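C alpha-dehydrogenase (Sphingobium sp. SYK-6, PDB 4YAI) oxidises, with NAD+ as hydride acceptor, the C-alpha alcohol of lignin-derived beta-aryl ether compounds such as guaiacylglycerol-beta-guaiacyl ether to a ketone, as a short-chain dehydrogenase/reductase. Local coordinates at the NAI/GGE site. Sequence-based numbering; all coordinates share one arbitrary frame.

The NAI/GGE site. Residues 12, 15, 17, 36-37, 41, 64-65, 91-93, 142-144, 151, 158, 162, 188-189, 193-195, 201, 222. With NAI (1,4-dihydronicotinamide adenine dinucleotide), chain B; GGE ((1S,2R)-1-(4-hydroxy-3-methoxyphenyl)-2-(2-methoxyphenoxy)propane-1,3-diol), chain C.
This is an SDR active site, with NADH (NAI) buried and the poorly ordered substrate GGE beside its nicotinamide. Ser144, Tyr158 and Lys162 form the family's catalytic triad. Tyr158 has CG anti to the backbone N (chi1 -169°). Beyond CB, the ring has Lys162 CG over one face, toward the rim. On one edge Tyr158 CE2 packs against GGE C07, 3.6 Å away; on the other CE1 faces the nicotinamide ribose. At the tip, Tyr158 OH hydrogen-bonds NAI O2D, a ribose hydroxyl (2.6 Å), and the GGE C-alpha hydroxyl O11. Ser144 OG bonds the same GGE O11 at 2.7 Å, so two side chains grip the reacting alcohol. Lys162 bends at chi2 (-61°). Its NZ bonds ribose O2D and O3D and the carbonyls of Thr142 and Ala143. Its likely positive charge may lower the Tyr158 pKa. At the adenosine end, Asp36 uses syn lone pairs, OD1 for NAI O2B and OD2 for NAI O3B (2.6 Å). This carboxylate probably favours NAD(H) over a 2'-phosphorylated cofactor. His41 ND1 also bonds O3B, while the Arg194 guanidinium lies over one imidazole face. Ile37 CB lies over one face of NAI adenine, 3.5 Å from its six-membered ring centroid (CH-pi); Ala92 CB covers the other. Adenine N6A hydrogen-bonds Asp64 OD1 from above the carboxylate plane. In the Rossmann fold, Gly12 and Ser15 lie in the glycine-rich loop after strand 7-11, Asp36 ends strand 31-36, and Tyr158 and Lys162 are on helix 156-177.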
loop_
_atom_site.group_PDB
_atom_site.type_symbol
_atom_site.label_atom_id
_atom_site.label_comp_id
_atom_site.label_asym_id
_atom_site.label_seq_id
_atom_site.Cartn_x
_atom_site.Cartn_y
_atom_site.Cartn_z
ATOM N N GLY A 12 -10.895 -9.268 13.834
ATOM C CA GLY A 12 -10.463 -10.643 13.687
ATOM C C GLY A 12 -10.149 -11.248 15.042
ATOM O O GLY A 12 -9.316 -12.151 15.153
ATOM N N SER A 15 -10.489 -15.468 16.190
ATOM C CA SER A 15 -9.669 -16.571 15.688
ATOM C C SER A 15 -8.188 -16.201 15.644
ATOM O O SER A 15 -7.826 -15.019 15.722
ATOM C CB SER A 15 -10.132 -16.993 14.293
ATOM O OG SER A 15 -9.395 -18.110 13.821
ATOM N N ILE A 17 -4.427 -15.175 15.524
ATOM C CA ILE A 17 -3.634 -14.181 16.236
ATOM C C ILE A 17 -4.487 -13.232 17.073
ATOM O O ILE A 17 -4.139 -12.918 18.212
ATOM C CB ILE A 17 -2.782 -13.365 15.247
ATOM C CG1 ILE A 17 -1.767 -14.280 14.558
ATOM C CG2 ILE A 17 -2.085 -12.201 15.960
ATOM C CD1 ILE A 17 -0.992 -13.621 13.440
ATOM N N ASP A 36 -15.615 -9.359 14.164
ATOM C CA ASP A 36 -15.264 -10.421 13.238
ATOM C C ASP A 36 -16.379 -10.642 12.235
ATOM O O ASP A 36 -17.549 -10.483 12.558
ATOM C CB ASP A 36 -14.985 -11.721 14.008
ATOM C CG ASP A 36 -14.091 -12.679 13.242
ATOM O OD1 ASP A 36 -14.554 -13.277 12.240
ATOM O OD2 ASP A 36 -12.920 -12.840 13.655
ATOM N N ILE A 37 -16.014 -11.010 11.016
ATOM C CA ILE A 37 -17.000 -11.199 9.963
ATOM C C ILE A 37 -17.644 -12.583 10.053
ATOM O O ILE A 37 -18.707 -12.814 9.474
ATOM C CB ILE A 37 -16.353 -10.994 8.563
ATOM C CG1 ILE A 37 -17.418 -10.732 7.501
ATOM C CG2 ILE A 37 -15.468 -12.180 8.190
ATOM C CD1 ILE A 37 -16.862 -10.210 6.194
ATOM N N HIS A 41 -17.131 -18.074 14.271
ATOM C CA HIS A 41 -15.930 -17.770 15.041
ATOM C C HIS A 41 -16.290 -17.012 16.320
ATOM O O HIS A 41 -15.798 -17.337 17.398
ATOM C CB HIS A 41 -14.935 -16.958 14.207
ATOM C CG HIS A 41 -14.241 -17.762 13.152
ATOM N ND1 HIS A 41 -13.238 -17.245 12.361
ATOM C CD2 HIS A 41 -14.407 -19.047 12.759
ATOM C CE1 HIS A 41 -12.817 -18.176 11.524
ATOM N NE2 HIS A 41 -13.509 -19.281 11.746
ATOM N N ASP A 64 -17.812 -6.338 8.940
ATOM C CA ASP A 64 -16.802 -6.349 7.888
ATOM C C ASP A 64 -15.990 -5.075 8.031
ATOM O O ASP A 64 -16.537 -3.980 7.900
ATOM C CB ASP A 64 -17.490 -6.434 6.524
ATOM C CG ASP A 64 -16.536 -6.328 5.346
ATOM O OD1 ASP A 64 -15.296 -6.252 5.523
ATOM O OD2 ASP A 64 -17.064 -6.344 4.209
ATOM N N VAL A 65 -14.693 -5.209 8.296
ATOM C CA VAL A 65 -13.836 -4.052 8.536
ATOM C C VAL A 65 -13.742 -3.138 7.324
ATOM O O VAL A 65 -13.362 -1.981 7.463
ATOM C CB VAL A 65 -12.405 -4.462 8.950
ATOM C CG1 VAL A 65 -12.422 -5.135 10.318
ATOM C CG2 VAL A 65 -11.752 -5.352 7.899
ATOM N N ASN A 91 -6.403 -6.115 13.250
ATOM C CA ASN A 91 -5.716 -7.383 13.029
ATOM C C ASN A 91 -6.343 -8.253 11.932
ATOM O O ASN A 91 -5.653 -9.064 11.311
ATOM C CB ASN A 91 -5.655 -8.143 14.356
ATOM C CG ASN A 91 -5.402 -9.621 14.177
ATOM O OD1 ASN A 91 -4.252 -10.067 14.062
ATOM N ND2 ASN A 91 -6.476 -10.393 14.161
ATOM N N ALA A 92 -7.637 -8.075 11.670
ATOM C CA ALA A 92 -8.322 -8.868 10.650
ATOM C C ALA A 92 -7.568 -8.831 9.324
ATOM O O ALA A 92 -7.058 -7.793 8.910
ATOM C CB ALA A 92 -9.742 -8.375 10.459
ATOM N N GLY A 93 -7.488 -9.982 8.674
ATOM C CA GLY A 93 -6.868 -10.066 7.370
ATOM C C GLY A 93 -7.232 -11.366 6.696
ATOM O O GLY A 93 -7.751 -12.282 7.340
ATOM N N THR A 142 -1.810 -5.374 12.435
ATOM C CA THR A 142 -1.156 -6.615 12.064
ATOM C C THR A 142 -0.818 -6.588 10.588
ATOM O O THR A 142 -1.700 -6.667 9.724
ATOM C CB THR A 142 -2.010 -7.851 12.342
ATOM O OG1 THR A 142 -2.440 -7.842 13.704
ATOM C CG2 THR A 142 -1.180 -9.120 12.077
ATOM N N ALA A 143 0.469 -6.455 10.304
ATOM C CA ALA A 143 0.950 -6.531 8.933
ATOM C C ALA A 143 1.424 -7.968 8.679
ATOM O O ALA A 143 0.656 -8.908 8.897
ATOM C CB ALA A 143 2.043 -5.521 8.706
ATOM N N SER A 144 2.671 -8.137 8.238
ATOM C CA SER A 144 3.268 -9.454 7.982
ATOM C C SER A 144 4.724 -9.258 7.619
ATOM O O SER A 144 5.092 -8.205 7.107
ATOM C CB SER A 144 2.559 -10.196 6.853
ATOM O OG SER A 144 3.250 -11.398 6.546
ATOM N N MET A 151 8.813 -11.080 -1.905
ATOM C CA MET A 151 7.809 -12.107 -2.132
ATOM C C MET A 151 7.603 -12.333 -3.634
ATOM O O MET A 151 7.848 -11.436 -4.443
ATOM C CB MET A 151 6.479 -11.715 -1.475
ATOM C CG MET A 151 6.541 -11.543 0.027
ATOM S SD MET A 151 6.821 -13.093 0.896
ATOM C CE MET A 151 5.235 -13.875 0.706
ATOM N N TYR A 158 -1.280 -9.646 -1.424
ATOM C CA TYR A 158 -1.009 -9.701 0.004
ATOM C C TYR A 158 0.187 -8.842 0.397
ATOM O O TYR A 158 0.103 -8.024 1.300
ATOM C CB TYR A 158 -0.759 -11.144 0.414
ATOM C CG TYR A 158 -0.721 -11.399 1.902
ATOM C CD1 TYR A 158 -1.892 -11.555 2.633
ATOM C CD2 TYR A 158 0.484 -11.511 2.573
ATOM C CE1 TYR A 158 -1.858 -11.811 3.990
ATOM C CE2 TYR A 158 0.523 -11.763 3.921
ATOM C CZ TYR A 158 -0.651 -11.913 4.632
ATOM O OH TYR A 158 -0.617 -12.175 5.989
ATOM N N LYS A 162 0.381 -5.453 2.799
ATOM C CA LYS A 162 1.073 -5.534 4.079
ATOM C C LYS A 162 2.239 -4.550 4.176
ATOM O O LYS A 162 2.505 -4.013 5.240
ATOM C CB LYS A 162 1.564 -6.960 4.322
ATOM C CG LYS A 162 0.429 -7.987 4.511
ATOM C CD LYS A 162 -0.457 -7.670 5.708
ATOM C CE LYS A 162 -1.395 -8.813 6.073
ATOM N NZ LYS A 162 -2.112 -8.512 7.337
ATOM N N PRO A 188 4.179 -10.803 11.664
ATOM C CA PRO A 188 4.430 -12.207 11.987
ATOM C C PRO A 188 5.024 -13.018 10.857
ATOM O O PRO A 188 4.856 -12.691 9.673
ATOM C CB PRO A 188 3.033 -12.747 12.330
ATOM C CG PRO A 188 2.140 -11.558 12.435
ATOM C CD PRO A 188 2.742 -10.530 11.531
ATOM N N GLY A 189 5.741 -14.067 11.260
ATOM C CA GLY A 189 6.025 -15.220 10.434
ATOM C C GLY A 189 4.871 -16.196 10.612
ATOM O O GLY A 189 3.780 -15.788 11.004
ATOM N N SER A 193 -3.305 -20.717 12.817
ATOM C CA SER A 193 -4.529 -19.931 12.702
ATOM C C SER A 193 -5.481 -20.568 11.705
ATOM O O SER A 193 -5.248 -21.685 11.248
ATOM C CB SER A 193 -4.213 -18.491 12.275
ATOM O OG SER A 193 -3.931 -18.417 10.886
ATOM N N ARG A 194 -6.549 -19.850 11.367
ATOM C CA ARG A 194 -7.547 -20.357 10.429
ATOM C C ARG A 194 -7.606 -19.500 9.164
ATOM O O ARG A 194 -8.630 -19.448 8.486
ATOM C CB ARG A 194 -8.919 -20.423 11.103
ATOM C CG ARG A 194 -8.997 -21.507 12.166
ATOM C CD ARG A 194 -10.399 -21.688 12.701
ATOM N NE ARG A 194 -10.709 -20.725 13.749
ATOM C CZ ARG A 194 -11.801 -20.780 14.508
ATOM N NH1 ARG A 194 -12.687 -21.751 14.332
ATOM N NH2 ARG A 194 -12.008 -19.866 15.446
ATOM N N ILE A 195 -6.496 -18.844 8.840
ATOM C CA ILE A 195 -6.451 -17.967 7.670
ATOM C C ILE A 195 -6.615 -18.786 6.388
ATOM O O ILE A 195 -6.940 -18.240 5.333
ATOM C CB ILE A 195 -5.142 -17.145 7.619
ATOM C CG1 ILE A 195 -5.252 -16.027 6.574
ATOM C CG2 ILE A 195 -3.939 -18.047 7.347
ATOM C CD1 ILE A 195 -4.271 -14.898 6.783
ATOM N N ASN A 201 -14.255 -16.219 4.124
ATOM C CA ASN A 201 -14.274 -14.914 4.774
ATOM C C ASN A 201 -14.384 -13.775 3.767
ATOM O O ASN A 201 -14.609 -12.625 4.144
ATOM C CB ASN A 201 -13.010 -14.719 5.629
ATOM C CG ASN A 201 -12.833 -15.809 6.683
ATOM O OD1 ASN A 201 -13.786 -16.482 7.060
ATOM N ND2 ASN A 201 -11.609 -15.963 7.175
ATOM N N ARG A 222 -5.238 -26.771 3.330
ATOM C CA ARG A 222 -3.871 -26.710 3.838
ATOM C C ARG A 222 -3.816 -27.078 5.317
ATOM O O ARG A 222 -4.598 -26.571 6.122
ATOM C CB ARG A 222 -3.277 -25.316 3.632
ATOM C CG ARG A 222 -1.794 -25.226 3.981
ATOM C CD ARG A 222 -1.287 -23.795 3.869
ATOM N NE ARG A 222 -1.914 -22.916 4.854
ATOM C CZ ARG A 222 -1.851 -21.588 4.823
ATOM N NH1 ARG A 222 -1.195 -20.971 3.848
ATOM N NH2 ARG A 222 -2.452 -20.869 5.763
HETATM P PA NAI B . -7.518 -16.119 11.126
HETATM O O1A NAI B . -8.393 -16.407 9.964
HETATM O O2A NAI B . -7.403 -17.292 12.137
HETATM O O5B NAI B . -8.089 -14.908 11.954
HETATM C C5B NAI B . -8.553 -13.804 11.251
HETATM C C4B NAI B . -9.900 -13.444 11.700
HETATM O O4B NAI B . -10.231 -12.195 11.023
HETATM C C3B NAI B . -10.904 -14.435 11.319
HETATM O O3B NAI B . -11.719 -14.767 12.436
HETATM C C2B NAI B . -11.656 -13.837 10.243
HETATM O O2B NAI B . -13.032 -14.270 10.212
HETATM C C1B NAI B . -11.565 -12.408 10.483
HETATM N N9A NAI B . -11.813 -11.634 9.304
HETATM C C8A NAI B . -11.435 -11.874 8.019
HETATM N N7A NAI B . -11.899 -10.920 7.211
HETATM C C5A NAI B . -12.616 -10.024 7.952
HETATM C C6A NAI B . -13.320 -8.857 7.677
HETATM N N6A NAI B . -13.405 -8.388 6.349
HETATM N N1A NAI B . -13.931 -8.190 8.691
HETATM C C2A NAI B . -13.859 -8.643 9.971
HETATM N N3A NAI B . -13.192 -9.779 10.278
HETATM C C4A NAI B . -12.568 -10.474 9.297
HETATM O O3 NAI B . -6.088 -15.810 10.579
HETATM P PN NAI B . -4.876 -15.044 11.303
HETATM O O1N NAI B . -4.953 -14.980 12.838
HETATM O O2N NAI B . -3.603 -15.730 10.855
HETATM O O5D NAI B . -4.926 -13.544 10.669
HETATM C C5D NAI B . -4.761 -12.359 11.454
HETATM C C4D NAI B . -3.821 -11.420 10.782
HETATM O O4D NAI B . -2.478 -11.988 10.894
HETATM C C3D NAI B . -4.075 -11.201 9.349
HETATM O O3D NAI B . -4.029 -9.779 9.083
HETATM C C2D NAI B . -3.009 -11.894 8.657
HETATM O O2D NAI B . -2.719 -11.338 7.366
HETATM C C1D NAI B . -1.890 -11.746 9.546
HETATM N N1N NAI B . -0.801 -12.637 9.465
HETATM C C2N NAI B . -0.976 -13.988 9.721
HETATM C C3N NAI B . 0.110 -14.832 9.678
HETATM C C7N NAI B . -0.089 -16.311 9.931
HETATM O O7N NAI B . -1.136 -16.733 10.490
HETATM N N7N NAI B . 0.962 -17.266 9.511
HETATM C C4N NAI B . 1.369 -14.339 9.435
HETATM C C5N NAI B . 1.550 -12.987 9.197
HETATM C C6N NAI B . 0.459 -12.146 9.231
HETATM C C01 GGE C . 0.032 -19.417 7.302
HETATM O O02 GGE C . -0.791 -18.712 6.434
HETATM C C03 GGE C . -0.381 -17.596 5.730
HETATM C C04 GGE C . -0.903 -17.345 4.472
HETATM O O05 GGE C . -1.818 -18.215 3.933
HETATM C C06 GGE C . -0.502 -16.223 3.756
HETATM C C07 GGE C . 0.425 -15.341 4.297
HETATM C C08 GGE C . 0.961 -15.604 5.550
HETATM C C09 GGE C . 0.539 -16.711 6.269
HETATM C C10 GGE C . 1.936 -14.695 6.235
HETATM O O11 GGE C . 1.549 -13.395 6.017
HETATM C C12 GGE C . 3.407 -14.767 5.923
HETATM C C13 GGE C . 4.132 -15.185 7.166
HETATM O O14 GGE C . 4.860 -14.174 7.749
HETATM O O15 GGE C . 3.815 -15.559 4.853
HETATM C C16 GGE C . 5.165 -15.534 4.483
HETATM C C17 GGE C . 6.020 -14.522 4.920
HETATM C C18 GGE C . 7.359 -14.507 4.562
HETATM C C19 GGE C . 7.868 -15.508 3.757
HETATM C C20 GGE C . 7.036 -16.521 3.319
HETATM C C21 GGE C . 5.693 -16.537 3.678
HETATM O O22 GGE C . 4.883 -17.550 3.235
HETATM C C23 GGE C . 4.750 -17.781 1.884
HETATM O O HOH W 1 -6.745 -13.193 13.873
HETATM O O HOH W 2 -12.691 -10.645 4.533
HETATM O O HOH W 3 -9.184 -14.676 7.667
#